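Local coordinates for TPR repeat-containing protein (Cytophaga hutchinsonii, PDB 3U4T) that is of unknown function but, as a stack of tetratricopeptide-repeat helices, probably serves as a scaffold for binding other proteins, at residues L180-A183 with R184-A188; N155-Y158 with V159-D162; D76-Y79 with Y80-L84; Q96-A99 with A100-D104. The protein carries 1 engineered substitution. All coordinates share one frame; numbering follows the deposited sequence.

Interaction 1 of 4, residues L180-A183 with R184-A188; sequences LWRA and RANAA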
ATOM      1  N   LEU A 180       8.265  12.542  -5.306  1.00 19.67           N
ATOM      2  CA  LEU A 180       6.899  13.069  -5.248  1.00 30.43           C
ATOM      3  C   LEU A 180       6.518  13.425  -3.817  1.00 36.27           C
ATOM      4  O   LEU A 180       6.064  14.543  -3.540  1.00 33.25           O
ATOM      5  CB  LEU A 180       5.901  12.034  -5.777  1.00 32.20           C
ATOM      6  CG  LEU A 180       4.438  12.487  -5.749  1.00 30.76           C
ATOM      7  CD1 LEU A 180       4.201  13.552  -6.808  1.00 35.34           C
ATOM      8  CD2 LEU A 180       3.528  11.289  -6.006  1.00 26.76           C
ATOM      9  N   TRP A 181       6.718  12.469  -2.905  1.00 17.86           N
ATOM     10  CA  TRP A 181       6.365  12.674  -1.496  1.00 32.51           C
ATOM     11  C   TRP A 181       7.283  13.611  -0.742  1.00 27.07           C
ATOM     12  O   TRP A 181       6.833  14.322   0.151  1.00 30.03           O
ATOM     13  CB  TRP A 181       6.211  11.331  -0.767  1.00 29.41           C
ATOM     14  CG  TRP A 181       4.880  10.707  -1.103  1.00 35.94           C
ATOM     15  CD1 TRP A 181       4.627   9.770  -2.065  1.00 36.74           C
ATOM     16  CD2 TRP A 181       3.601  11.096  -0.581  1.00 33.89           C
ATOM     17  NE1 TRP A 181       3.274   9.557  -2.183  1.00 29.34           N
ATOM     18  CE2 TRP A 181       2.621  10.359  -1.284  1.00 30.22           C
ATOM     19  CE3 TRP A 181       3.191  12.006   0.406  1.00 24.39           C
ATOM     20  CZ2 TRP A 181       1.253  10.500  -1.027  1.00 19.90           C
ATOM     21  CZ3 TRP A 181       1.841  12.147   0.658  1.00 21.55           C
ATOM     22  CH2 TRP A 181       0.884  11.397  -0.061  1.00 31.23           C
ATOM     23  N   ARG A 182       8.566  13.620  -1.092  1.00 23.43           N
ATOM     24  CA  ARG A 182       9.488  14.558  -0.459  1.00 22.71           C
ATOM     25  C   ARG A 182       8.994  15.933  -0.887  1.00 32.12           C
ATOM     26  O   ARG A 182       8.960  16.882  -0.102  1.00 32.45           O
ATOM     27  CB  ARG A 182      10.909  14.384  -0.974  1.00 30.29           C
ATOM     28  CG  ARG A 182      11.626  13.168  -0.456  1.00 39.97           C
ATOM     29  CD  ARG A 182      13.105  13.505  -0.309  1.00 36.16           C
ATOM     30  NE  ARG A 182      13.317  14.530   0.712  1.00 34.36           N
ATOM     31  CZ  ARG A 182      14.491  15.101   0.971  1.00 38.28           C
ATOM     32  NH1 ARG A 182      15.567  14.754   0.275  1.00 28.19           N
ATOM     33  NH2 ARG A 182      14.593  16.004   1.937  1.00 41.51           N
ATOM     34  N   ALA A 183       8.602  16.023  -2.150  1.00 26.66           N
ATOM     35  CA  ALA A 183       8.102  17.277  -2.691  1.00 34.49           C
ATOM     36  C   ALA A 183       6.898  17.719  -1.867  1.00 40.03           C
ATOM     37  O   ALA A 183       6.864  18.830  -1.348  1.00 36.90           O
ATOM     38  CB  ALA A 183       7.708  17.093  -4.151  1.00 29.38           C
ATOM     39  N   ARG A 184       5.916  16.832  -1.740  1.00 25.06           N
ATOM     40  CA  ARG A 184       4.710  17.123  -0.985  1.00 27.35           C
ATOM     41  C   ARG A 184       5.000  17.443   0.477  1.00 32.21           C
ATOM     42  O   ARG A 184       4.407  18.351   1.053  1.00 32.30           O
ATOM     43  CB  ARG A 184       3.753  15.947  -1.088  1.00 18.15           C
ATOM     44  CG  ARG A 184       3.179  15.794  -2.478  1.00 28.71           C
ATOM     45  CD  ARG A 184       2.281  14.587  -2.576  1.00 23.52           C
ATOM     46  NE  ARG A 184       1.516  14.537  -3.818  1.00 22.56           N
ATOM     47  CZ  ARG A 184       0.747  13.511  -4.153  1.00 33.03           C
ATOM     48  NH1 ARG A 184       0.662  12.475  -3.337  1.00 39.21           N
ATOM     49  NH2 ARG A 184       0.062  13.522  -5.283  1.00 35.87           N
ATOM     50  N   ALA A 185       5.922  16.707   1.070  1.00 29.66           N
ATOM     51  CA  ALA A 185       6.271  16.935   2.456  1.00 31.56           C
ATOM     52  C   ALA A 185       6.884  18.330   2.625  1.00 36.20           C
ATOM     53  O   ALA A 185       6.619  19.020   3.617  1.00 39.01           O
ATOM     54  CB  ALA A 185       7.242  15.876   2.913  1.00 33.97           C
ATOM     55  N   ASN A 186       7.698  18.751   1.660  1.00 25.36           N
ATOM     56  CA  ASN A 186       8.326  20.067   1.728  1.00 36.76           C
ATOM     57  C   ASN A 186       7.373  21.217   1.361  1.00 39.86           C
ATOM     58  O   ASN A 186       7.480  22.319   1.903  1.00 40.26           O
ATOM     59  CB  ASN A 186       9.590  20.073   0.865  1.00 34.71           C
ATOM     60  CG  ASN A 186      10.800  19.505   1.607  1.00 46.83           C
ATOM     61  OD1 ASN A 186      11.453  20.208   2.371  1.00 51.43           O
ATOM     62  ND2 ASN A 186      11.086  18.230   1.397  1.00 49.24           N
ATOM     63  N   ALA A 187       6.429  20.964   0.462  1.00 33.39           N
ATOM     64  CA  ALA A 187       5.455  21.998   0.090  1.00 36.07           C
ATOM     65  C   ALA A 187       4.576  22.304   1.300  1.00 41.48           C
ATOM     66  O   ALA A 187       4.090  23.416   1.465  1.00 31.12           O
ATOM     67  CB  ALA A 187       4.582  21.522  -1.079  1.00 24.63           C
ATOM     68  N   ALA A 188       4.373  21.300   2.148  1.00 33.38           N
ATOM     69  CA  ALA A 188       3.571  21.447   3.356  1.00 36.85           C
ATOM     70  C   ALA A 188       4.286  22.347   4.368  1.00 40.71           C
ATOM     71  O   ALA A 188       3.641  23.051   5.150  1.00 34.99           O
ATOM     72  CB  ALA A 188       3.310  20.080   3.960  1.00 32.38           C
TER

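Interaction 2 of 4, residues N155-Y158 with V159-D162; sequences NKEY and VKAD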
ATOM      1  N   ASN A 155      -0.732  13.403   9.281  1.00 38.26           N
ATOM      2  CA  ASN A 155      -0.822  13.723  10.705  1.00 41.33           C
ATOM      3  C   ASN A 155      -0.134  15.066  10.904  1.00 37.25           C
ATOM      4  O   ASN A 155       0.127  15.510  12.031  1.00 28.57           O
ATOM      5  CB  ASN A 155      -0.149  12.662  11.573  1.00 28.41           C
ATOM      6  CG  ASN A 155      -0.593  12.743  13.024  1.00 33.38           C
ATOM      7  OD1 ASN A 155      -1.787  12.880  13.307  1.00 39.88           O
ATOM      8  ND2 ASN A 155       0.356  12.648  13.949  1.00 25.53           N
ATOM      9  N   LYS A 156       0.155  15.701   9.775  1.00 36.66           N
ATOM     10  CA  LYS A 156       0.777  17.008   9.733  1.00 46.44           C
ATOM     11  C   LYS A 156       2.173  17.075  10.339  1.00 47.83           C
ATOM     12  O   LYS A 156       2.617  18.140  10.751  1.00 55.05           O
ATOM     13  CB  LYS A 156      -0.142  18.039  10.395  1.00 57.07           C
ATOM     14  CG  LYS A 156      -1.502  18.194   9.719  1.00 56.27           C
ATOM     15  CD  LYS A 156      -2.359  19.236  10.428  1.00 51.20           C
ATOM     16  CE  LYS A 156      -3.741  19.380   9.787  1.00 55.19           C
ATOM     17  NZ  LYS A 156      -4.585  18.152   9.920  1.00 56.11           N
ATOM     18  N   GLU A 157       2.862  15.940  10.402  1.00 32.81           N
ATOM     19  CA  GLU A 157       4.234  15.923  10.913  1.00 37.72           C
ATOM     20  C   GLU A 157       5.088  15.828   9.651  1.00 45.51           C
ATOM     21  O   GLU A 157       5.714  14.803   9.377  1.00 38.85           O
ATOM     22  CB  GLU A 157       4.481  14.710  11.808  1.00 34.46           C
ATOM     23  CG  GLU A 157       3.552  14.624  13.000  1.00 43.74           C
ATOM     24  CD  GLU A 157       3.932  13.504  13.961  1.00 46.59           C
ATOM     25  OE1 GLU A 157       4.970  13.625  14.645  1.00 47.65           O
ATOM     26  OE2 GLU A 157       3.197  12.499  14.027  1.00 45.27           O
ATOM     27  N   TYR A 158       5.087  16.908   8.877  1.00 47.25           N
ATOM     28  CA  TYR A 158       5.810  16.958   7.615  1.00 47.77           C
ATOM     29  C   TYR A 158       7.290  16.724   7.756  1.00 47.33           C
ATOM     30  O   TYR A 158       7.893  16.061   6.921  1.00 40.21           O
ATOM     31  CB  TYR A 158       5.533  18.289   6.922  1.00 40.97           C
ATOM     32  CG  TYR A 158       4.052  18.567   6.857  1.00 35.68           C
ATOM     33  CD1 TYR A 158       3.187  17.649   6.265  1.00 35.96           C
ATOM     34  CD2 TYR A 158       3.503  19.698   7.454  1.00 29.94           C
ATOM     35  CE1 TYR A 158       1.814  17.839   6.275  1.00 41.94           C
ATOM     36  CE2 TYR A 158       2.120  19.900   7.471  1.00 40.17           C
ATOM     37  CZ  TYR A 158       1.280  18.959   6.882  1.00 39.50           C
ATOM     38  OH  TYR A 158      -0.097  19.108   6.921  1.00 36.29           O
ATOM     39  N   VAL A 159       7.885  17.253   8.814  1.00 35.35           N
ATOM     40  CA  VAL A 159       9.303  17.040   8.998  1.00 41.24           C
ATOM     41  C   VAL A 159       9.576  15.536   9.056  1.00 33.70           C
ATOM     42  O   VAL A 159      10.453  15.048   8.345  1.00 30.23           O
ATOM     43  CB  VAL A 159       9.829  17.754  10.277  1.00 50.52           C
ATOM     44  CG1 VAL A 159      11.251  17.305  10.582  1.00 55.70           C
ATOM     45  CG2 VAL A 159       9.812  19.268  10.069  1.00 43.18           C
ATOM     46  N   LYS A 160       8.817  14.800   9.867  1.00 35.67           N
ATOM     47  CA  LYS A 160       9.013  13.354   9.986  1.00 39.83           C
ATOM     48  C   LYS A 160       8.601  12.586   8.732  1.00 36.34           C
ATOM     49  O   LYS A 160       9.143  11.519   8.443  1.00 42.33           O
ATOM     50  CB  LYS A 160       8.269  12.814  11.211  1.00 34.77           C
ATOM     51  CG  LYS A 160       8.872  13.274  12.518  1.00 39.56           C
ATOM     52  CD  LYS A 160       7.953  13.020  13.696  1.00 47.69           C
ATOM     53  CE  LYS A 160       8.073  11.610  14.235  1.00 49.06           C
ATOM     54  NZ  LYS A 160       7.238  11.454  15.463  1.00 52.76           N
ATOM     55  N   ALA A 161       7.644  13.120   7.986  1.00 35.96           N
ATOM     56  CA  ALA A 161       7.230  12.468   6.748  1.00 38.00           C
ATOM     57  C   ALA A 161       8.402  12.543   5.772  1.00 35.54           C
ATOM     58  O   ALA A 161       8.680  11.580   5.051  1.00 29.71           O
ATOM     59  CB  ALA A 161       6.007  13.174   6.139  1.00 32.32           C
ATOM     60  N   ASP A 162       9.096  13.682   5.766  1.00 33.12           N
ATOM     61  CA  ASP A 162      10.229  13.898   4.866  1.00 35.67           C
ATOM     62  C   ASP A 162      11.351  12.907   5.126  1.00 27.18           C
ATOM     63  O   ASP A 162      11.826  12.250   4.206  1.00 28.30           O
ATOM     64  CB  ASP A 162      10.754  15.340   5.017  1.00 34.84           C
ATOM     65  CG  ASP A 162      11.531  15.831   3.785  1.00 38.67           C
ATOM     66  OD1 ASP A 162      11.287  15.321   2.672  1.00 40.12           O
ATOM     67  OD2 ASP A 162      12.372  16.749   3.930  1.00 37.34           O
TER

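Interaction 3 of 4, residues D76-Y79 with Y80-L84; sequences DFEY and YGKIL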
ATOM      1  N   ASP A  76      -2.468 -18.770   8.794  1.00 30.39           N
ATOM      2  CA  ASP A  76      -3.890 -19.040   8.951  1.00 25.56           C
ATOM      3  C   ASP A  76      -4.606 -17.894   9.651  1.00 33.77           C
ATOM      4  O   ASP A  76      -5.707 -17.504   9.243  1.00 43.52           O
ATOM      5  CB  ASP A  76      -4.086 -20.336   9.730  1.00 27.20           C
ATOM      6  CG  ASP A  76      -3.279 -21.461   9.159  1.00 29.23           C
ATOM      7  OD1 ASP A  76      -3.360 -21.665   7.920  1.00 24.91           O
ATOM      8  OD2 ASP A  76      -2.571 -22.136   9.941  1.00 39.03           O
ATOM      9  N   PHE A  77      -3.994 -17.356  10.705  1.00 18.14           N
ATOM     10  CA  PHE A  77      -4.607 -16.238  11.428  1.00 31.50           C
ATOM     11  C   PHE A  77      -4.657 -15.021  10.502  1.00 30.14           C
ATOM     12  O   PHE A  77      -5.654 -14.282  10.469  1.00 26.36           O
ATOM     13  CB  PHE A  77      -3.804 -15.913  12.689  1.00 32.08           C
ATOM     14  CG  PHE A  77      -3.916 -16.950  13.756  1.00 33.81           C
ATOM     15  CD1 PHE A  77      -4.938 -16.884  14.704  1.00 39.59           C
ATOM     16  CD2 PHE A  77      -3.038 -18.029  13.788  1.00 31.92           C
ATOM     17  CE1 PHE A  77      -5.080 -17.882  15.675  1.00 33.45           C
ATOM     18  CE2 PHE A  77      -3.169 -19.034  14.752  1.00 39.23           C
ATOM     19  CZ  PHE A  77      -4.192 -18.960  15.693  1.00 40.45           C
ATOM     20  N   GLU A  78      -3.580 -14.824   9.745  1.00 40.59           N
ATOM     21  CA  GLU A  78      -3.501 -13.708   8.805  1.00 42.95           C
ATOM     22  C   GLU A  78      -4.687 -13.716   7.846  1.00 38.88           C
ATOM     23  O   GLU A  78      -5.386 -12.714   7.712  1.00 36.83           O
ATOM     24  CB  GLU A  78      -2.193 -13.776   8.020  1.00 43.53           C
ATOM     25  CG  GLU A  78      -2.170 -12.941   6.766  1.00 47.62           C
ATOM     26  CD  GLU A  78      -0.850 -13.054   6.035  1.00 48.24           C
ATOM     27  OE1 GLU A  78      -0.255 -14.155   6.027  1.00 49.81           O
ATOM     28  OE2 GLU A  78      -0.412 -12.043   5.457  1.00 47.66           O
ATOM     29  N   TYR A  79      -4.920 -14.852   7.190  1.00 39.45           N
ATOM     30  CA  TYR A  79      -6.033 -14.958   6.261  1.00 35.65           C
ATOM     31  C   TYR A  79      -7.390 -14.909   6.950  1.00 37.49           C
ATOM     32  O   TYR A  79      -8.385 -14.528   6.340  1.00 32.41           O
ATOM     33  CB  TYR A  79      -5.907 -16.221   5.411  1.00 32.55           C
ATOM     34  CG  TYR A  79      -4.952 -16.017   4.258  1.00 41.56           C
ATOM     35  CD1 TYR A  79      -3.597 -16.313   4.385  1.00 38.69           C
ATOM     36  CD2 TYR A  79      -5.382 -15.395   3.089  1.00 36.94           C
ATOM     37  CE1 TYR A  79      -2.699 -15.982   3.384  1.00 48.90           C
ATOM     38  CE2 TYR A  79      -4.495 -15.060   2.086  1.00 44.03           C
ATOM     39  CZ  TYR A  79      -3.160 -15.348   2.238  1.00 51.71           C
ATOM     40  OH  TYR A  79      -2.292 -14.964   1.253  1.00 55.66           O
ATOM     41  N   TYR A  80      -7.435 -15.278   8.223  1.00 26.94           N
ATOM     42  CA  TYR A  80      -8.696 -15.224   8.941  1.00 33.49           C
ATOM     43  C   TYR A  80      -9.054 -13.749   9.003  1.00 36.88           C
ATOM     44  O   TYR A  80     -10.183 -13.363   8.695  1.00 40.66           O
ATOM     45  CB  TYR A  80      -8.557 -15.792  10.353  1.00 21.53           C
ATOM     46  CG  TYR A  80      -9.881 -15.988  11.058  1.00 33.95           C
ATOM     47  CD1 TYR A  80     -11.086 -15.921  10.356  1.00 25.15           C
ATOM     48  CD2 TYR A  80      -9.932 -16.279  12.421  1.00 37.55           C
ATOM     49  CE1 TYR A  80     -12.314 -16.141  10.997  1.00 26.07           C
ATOM     50  CE2 TYR A  80     -11.147 -16.499  13.069  1.00 34.45           C
ATOM     51  CZ  TYR A  80     -12.330 -16.427  12.350  1.00 29.14           C
ATOM     52  OH  TYR A  80     -13.532 -16.607  12.984  1.00 23.51           O
ATOM     53  N   GLY A  81      -8.069 -12.933   9.383  1.00 26.67           N
ATOM     54  CA  GLY A  81      -8.263 -11.496   9.464  1.00 29.95           C
ATOM     55  C   GLY A  81      -8.544 -10.861   8.111  1.00 32.77           C
ATOM     56  O   GLY A  81      -9.425  -9.997   7.991  1.00 35.57           O
ATOM     57  N   LYS A  82      -7.801 -11.261   7.080  1.00 32.00           N
ATOM     58  CA  LYS A  82      -8.049 -10.695   5.763  1.00 34.81           C
ATOM     59  C   LYS A  82      -9.487 -11.010   5.362  1.00 28.88           C
ATOM     60  O   LYS A  82     -10.174 -10.174   4.778  1.00 25.55           O
ATOM     61  CB  LYS A  82      -7.108 -11.277   4.710  1.00 33.18           C
ATOM     62  CG  LYS A  82      -5.672 -10.814   4.789  1.00 35.10           C
ATOM     63  CD  LYS A  82      -4.900 -11.343   3.585  1.00 48.07           C
ATOM     64  CE  LYS A  82      -3.409 -11.099   3.709  1.00 63.25           C
ATOM     65  NZ  LYS A  82      -3.089  -9.669   3.934  1.00 70.63           N
ATOM     66  N   ILE A  83      -9.938 -12.223   5.677  1.00 17.98           N
ATOM     67  CA  ILE A  83     -11.303 -12.625   5.343  1.00 25.38           C
ATOM     68  C   ILE A  83     -12.337 -11.864   6.151  1.00 35.88           C
ATOM     69  O   ILE A  83     -13.386 -11.511   5.625  1.00 44.82           O
ATOM     70  CB  ILE A  83     -11.504 -14.142   5.534  1.00 27.39           C
ATOM     71  CG1 ILE A  83     -10.640 -14.893   4.529  1.00 17.80           C
ATOM     72  CG2 ILE A  83     -12.949 -14.515   5.306  1.00 28.82           C
ATOM     73  CD1 ILE A  83     -10.549 -16.373   4.802  1.00 30.66           C
ATOM     74  N   LEU A  84     -12.044 -11.609   7.424  1.00 35.24           N
ATOM     75  CA  LEU A  84     -12.975 -10.869   8.280  1.00 31.30           C
ATOM     76  C   LEU A  84     -13.025  -9.411   7.847  1.00 19.63           C
ATOM     77  O   LEU A  84     -14.095  -8.803   7.778  1.00 28.94           O
ATOM     78  CB  LEU A  84     -12.559 -10.962   9.758  1.00 27.35           C
ATOM     79  CG  LEU A  84     -12.807 -12.325  10.425  1.00 19.36           C
ATOM     80  CD1 LEU A  84     -12.063 -12.410  11.737  1.00 25.24           C
ATOM     81  CD2 LEU A  84     -14.311 -12.543  10.637  1.00 28.82           C
TER

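Interaction 4 of 4, residues Q96-A99 with A100-D104; sequences QYQA and AVDRD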
ATOM      1  N   GLN A  96      -7.169 -10.949  14.789  1.00 26.55           N
ATOM      2  CA  GLN A  96      -6.532 -12.021  14.038  1.00 30.40           C
ATOM      3  C   GLN A  96      -5.175 -11.576  13.508  1.00 34.93           C
ATOM      4  O   GLN A  96      -4.246 -12.374  13.410  1.00 44.71           O
ATOM      5  CB  GLN A  96      -7.418 -12.458  12.877  1.00 29.44           C
ATOM      6  CG  GLN A  96      -8.769 -12.982  13.304  1.00 34.84           C
ATOM      7  CD  GLN A  96      -8.663 -13.906  14.485  1.00 38.57           C
ATOM      8  OE1 GLN A  96      -7.916 -14.877  14.457  1.00 41.85           O
ATOM      9  NE2 GLN A  96      -9.406 -13.602  15.540  1.00 35.37           N
ATOM     10  N   TYR A  97      -5.060 -10.301  13.157  1.00 21.13           N
ATOM     11  CA  TYR A  97      -3.780  -9.787  12.670  1.00 24.57           C
ATOM     12  C   TYR A  97      -2.808  -9.794  13.827  1.00 31.92           C
ATOM     13  O   TYR A  97      -1.629 -10.095  13.653  1.00 24.03           O
ATOM     14  CB  TYR A  97      -3.881  -8.349  12.122  1.00 27.06           C
ATOM     15  CG  TYR A  97      -4.636  -8.216  10.820  1.00 34.24           C
ATOM     16  CD1 TYR A  97      -4.607  -9.233   9.861  1.00 40.30           C
ATOM     17  CD2 TYR A  97      -5.363  -7.063  10.532  1.00 30.01           C
ATOM     18  CE1 TYR A  97      -5.289  -9.106   8.643  1.00 39.97           C
ATOM     19  CE2 TYR A  97      -6.045  -6.924   9.315  1.00 37.97           C
ATOM     20  CZ  TYR A  97      -6.001  -7.949   8.380  1.00 41.11           C
ATOM     21  OH  TYR A  97      -6.660  -7.820   7.178  1.00 40.64           O
ATOM     22  N   GLN A  98      -3.310  -9.464  15.011  1.00 31.88           N
ATOM     23  CA  GLN A  98      -2.471  -9.438  16.188  1.00 29.90           C
ATOM     24  C   GLN A  98      -2.074 -10.853  16.523  1.00 38.43           C
ATOM     25  O   GLN A  98      -0.908 -11.151  16.735  1.00 35.85           O
ATOM     26  CB  GLN A  98      -3.218  -8.820  17.349  1.00 20.53           C
ATOM     27  CG  GLN A  98      -2.435  -8.839  18.646  1.00 24.02           C
ATOM     28  CD  GLN A  98      -1.125  -8.079  18.543  1.00 33.48           C
ATOM     29  OE1 GLN A  98      -1.113  -6.865  18.370  1.00 35.59           O
ATOM     30  NE2 GLN A  98      -0.011  -8.800  18.646  1.00 35.50           N
ATOM     31  N   ALA A  99      -3.053 -11.743  16.545  1.00 41.81           N
ATOM     32  CA  ALA A  99      -2.779 -13.142  16.851  1.00 48.10           C
ATOM     33  C   ALA A  99      -1.669 -13.723  15.971  1.00 44.55           C
ATOM     34  O   ALA A  99      -0.815 -14.465  16.442  1.00 49.22           O
ATOM     35  CB  ALA A  99      -4.045 -13.957  16.684  1.00 35.35           C
ATOM     36  N   ALA A 100      -1.687 -13.363  14.694  1.00 31.57           N
ATOM     37  CA  ALA A 100      -0.714 -13.870  13.729  1.00 34.88           C
ATOM     38  C   ALA A 100       0.724 -13.467  14.020  1.00 39.86           C
ATOM     39  O   ALA A 100       1.650 -14.243  13.802  1.00 38.86           O
ATOM     40  CB  ALA A 100      -1.102 -13.428  12.328  1.00 29.70           C
ATOM     41  N   VAL A 101       0.917 -12.246  14.502  1.00 46.69           N
ATOM     42  CA  VAL A 101       2.259 -11.793  14.821  1.00 49.34           C
ATOM     43  C   VAL A 101       2.666 -12.370  16.182  1.00 48.30           C
ATOM     44  O   VAL A 101       3.857 -12.482  16.485  1.00 45.12           O
ATOM     45  CB  VAL A 101       2.344 -10.247  14.813  1.00 33.18           C
ATOM     46  CG1 VAL A 101       1.445  -9.654  15.882  1.00 36.86           C
ATOM     47  CG2 VAL A 101       3.792  -9.813  15.004  1.00 23.33           C
ATOM     48  N   ASP A 102       1.672 -12.755  16.983  1.00 45.91           N
ATOM     49  CA  ASP A 102       1.924 -13.370  18.293  1.00 48.87           C
ATOM     50  C   ASP A 102       2.424 -14.804  18.084  1.00 50.08           C
ATOM     51  O   ASP A 102       3.215 -15.321  18.866  1.00 50.31           O
ATOM     52  CB  ASP A 102       0.643 -13.422  19.146  1.00 40.24           C
ATOM     53  CG  ASP A 102       0.311 -12.091  19.799  1.00 42.51           C
ATOM     54  OD1 ASP A 102       1.241 -11.265  19.961  1.00 29.03           O
ATOM     55  OD2 ASP A 102      -0.876 -11.887  20.171  1.00 34.73           O
ATOM     56  N   ARG A 103       1.943 -15.433  17.019  1.00 47.99           N
ATOM     57  CA  ARG A 103       2.308 -16.802  16.672  1.00 57.68           C
ATOM     58  C   ARG A 103       3.656 -16.867  15.949  1.00 54.04           C
ATOM     59  O   ARG A 103       4.413 -17.823  16.099  1.00 50.74           O
ATOM     60  CB  ARG A 103       1.196 -17.396  15.803  1.00 70.54           C
ATOM     61  CG  ARG A 103       1.615 -18.519  14.882  1.00 79.52           C
ATOM     62  CD  ARG A 103       1.101 -19.847  15.378  1.00 82.92           C
ATOM     63  NE  ARG A 103       2.168 -20.708  15.878  1.00 86.62           N
ATOM     64  CZ  ARG A 103       1.962 -21.904  16.421  1.00 87.71           C
ATOM     65  NH1 ARG A 103       0.729 -22.377  16.534  1.00 85.34           N
ATOM     66  NH2 ARG A 103       2.985 -22.633  16.842  1.00 88.62           N
ATOM     67  N   ASP A 104       3.941 -15.848  15.151  1.00 47.57           N
ATOM     68  CA  ASP A 104       5.200 -15.768  14.419  1.00 42.23           C
ATOM     69  C   ASP A 104       5.652 -14.316  14.566  1.00 45.13           C
ATOM     70  O   ASP A 104       5.235 -13.444  13.796  1.00 47.04           O
ATOM     71  CB  ASP A 104       4.984 -16.101  12.941  1.00 47.73           C
ATOM     72  CG  ASP A 104       6.284 -16.142  12.152  1.00 50.64           C
ATOM     73  OD1 ASP A 104       7.277 -15.517  12.591  1.00 40.06           O
ATOM     74  OD2 ASP A 104       6.303 -16.788  11.083  1.00 57.75           O
TER

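Interaction 1 of 4, residues L180-A183 with R184-A188
The side chain of Arg184 runs over one face of the Trp181 indole, a cation-pi contact between residues three apart on helix 176-189 of this tetratricopeptide-repeat superhelix. Arg184 CD lies almost straight above the Trp181 six-membered ring, 4.0 Å from its centroid, in a CH-pi contact. Farther out Arg184 NH1 stands over the rim of the same face, 3.1 Å from Trp181 CZ2. The guanidinium does not lie flat on the indole: the two planes are 88° apart, so it is an edge of the cation that meets the ring face. The arginine can reach this far because its chain is extended from CG to NE (chi2 177°, chi3 169°). Leu180 covers one face of the guanidinium, with CD2 over its centre and 4.0 Å from Arg184 CZ. The charge is also bound by Glu222, in a salt bridge to NE, while the indole packs among Tyr146, Tyr153 and Phe165.

On another side of the helix, Arg182 and Asn186 lie side by side and point the same way. The guanidinium of Arg182 is engaged by Asp162 of helix 158-171, and the Arg182 carbonyl takes two bonds from Asn186. The backbone N of Asn186 and its side-chain ND2 approach Arg182 O from opposite faces of the carbonyl plane, and ND2, 2.9 Å from that oxygen, comes in above the plane with the oxygen in the amide plane of Asn186.

Interaction 2 of 4, residues N155-Y158 with V159-D162
Glu157 and Lys160 lie side by side and point the same way, the acid at the N-cap position of helix 158-171 and the lysine three residues on, in its first turn. Glu157 is extended beyond CG, whereas Lys160 bends at chi3 (84°), which folds NZ back to the carboxylate. The resulting salt bridge, 3.2 Å from Lys160 NZ to Glu157 OE1, uses the syn side of that oxygen, 29° out of the carboxylate plane. Lys160 CD is equally near OE1, so the aliphatic chain shares the approach. The other oxygen, OE2, accepts the amide of Asn155 on its anti side, with 2.8 Å between Asn155 ND2 and Glu157 OE2. Were Glu157 a leucine, the Lys160 ammonium and the Asn155 amide would probably be left without the carboxylate that both bind, and free to turn.

The glutamate thus spans the hairpin turn of a tetratricopeptide repeat. Helix 142-154 ends there in a Schellman motif with Lys156 as the C-prime residue, and helix 158-171 begins with Glu157 O accepting Ala161 N at 2.9 Å. Two partners on different oxygens fix the carboxylate's rotation, and its negative charge beside a helix N-terminus is likely to be favoured by the helix dipole.

Interaction 3 of 4, residues D76-Y79 with Y80-L84
Helix 74-86 belongs to the helical array of this tetratricopeptide-repeat protein, and here Lys82 is drawn along two residues of the preceding turn, Glu78 and Tyr79. The lysine is extended through CE and bends only at chi4 (-55°). Its methylenes therefore pass the tyrosine before NZ turns to the acid: Lys82 CD approaches Tyr79 CE2 obliquely at 4.0 Å. Glu78 and Lys82 lie side by side and point the same way, with Lys82 CE 3.6 Å from Glu78 OE2. The salt bridge between Lys82 NZ and that oxygen is long, at 3.9 Å, and OE2 also pairs with Arg107. Shortening Lys82 to an alanine is likely to strip the Tyr79 ring of its aliphatic neighbour and leave Glu78 to rely on Arg107 for its countercharge.

Beneath these side chains the helix bonds continue, including Lys82 N to Glu78 O at 2.9 Å. Ile83 CG1 also presses on Tyr79 O.

Tyr79, Lys82 and Ile83 pack on helix 40-49, with Tyr48 touching the last two. Tyr80 packs against Phe64 of helix 53-64 and hydrogen-bonds through OH to Glu61, and Phe77 rests on Gln96 and Ala99 of helix 90-103.

Interaction 4 of 4, residues Q96-A99 with A100-D104
A trans first torsion (chi1 176°) followed by a bend at chi2 (60°) curls the Gln98 amide back over the following turn of helix 90-103, to Val101 and Asp102. Asp102 in turn directs its carboxylate toward the glutamine. The two side chains cross with amide and carboxylate planes 34° apart, and Gln98 NE2 gives Asp102 OD1 a weak, bent hydrogen bond of 3.1 Å. The same nitrogen has a second weak bond to Tyr111 OH. Gln98 thus links its own helix to helix 109-120 through weak bonds.

Val101 packs beside the glutamine amide. Its CG1 is set between the backbone N and the carbonyl carbon, the crowded position, and it sits tightly against the preceding turn: Val101 CG1 is 3.2 Å from Gln98 NE2 and 2.9 Å from Gln98 O.

The backbone is less even near this end of the helix. Val101 N makes only weak bonds to Tyr97 O and Gln98 O, whereas Asp102 N reaches Gln98 O at 3.0 Å. Asp104 leaves helical geometry.

On the side of helix 109-120, Tyr97 and Ala100 pack on Met110 and Val101 on Tyr111. On that of helix 74-86, Ala100 O accepts the hydroxyl of Ser74, and the side chain of Asp104 lies against the same serine.

Overall arrangement
The four contacts form two pairs. Interactions 3 and 4, on consecutive helices 74-86 and 90-103, have centres 10 Å apart and touch, Tyr80 CD2 lying 3.2 Å from Gln96 OE1 and Lys82 CA 3.5 Å from Tyr97 OH. Interactions 1 and 2, on helix 176-189 and at the start of helix 158-171, are 9 Å apart between centres. They are joined by a salt bridge of 2.9 Å from Arg182 NE to Asp162 OD1, and Ala188 CB packs on Tyr158 CG. Between the pairs centres are 29 to 35 Å apart without contact, and interaction 1 lies across the chain's centre from interactions 3 and 4. Each pair thus sits where two consecutive helices meet.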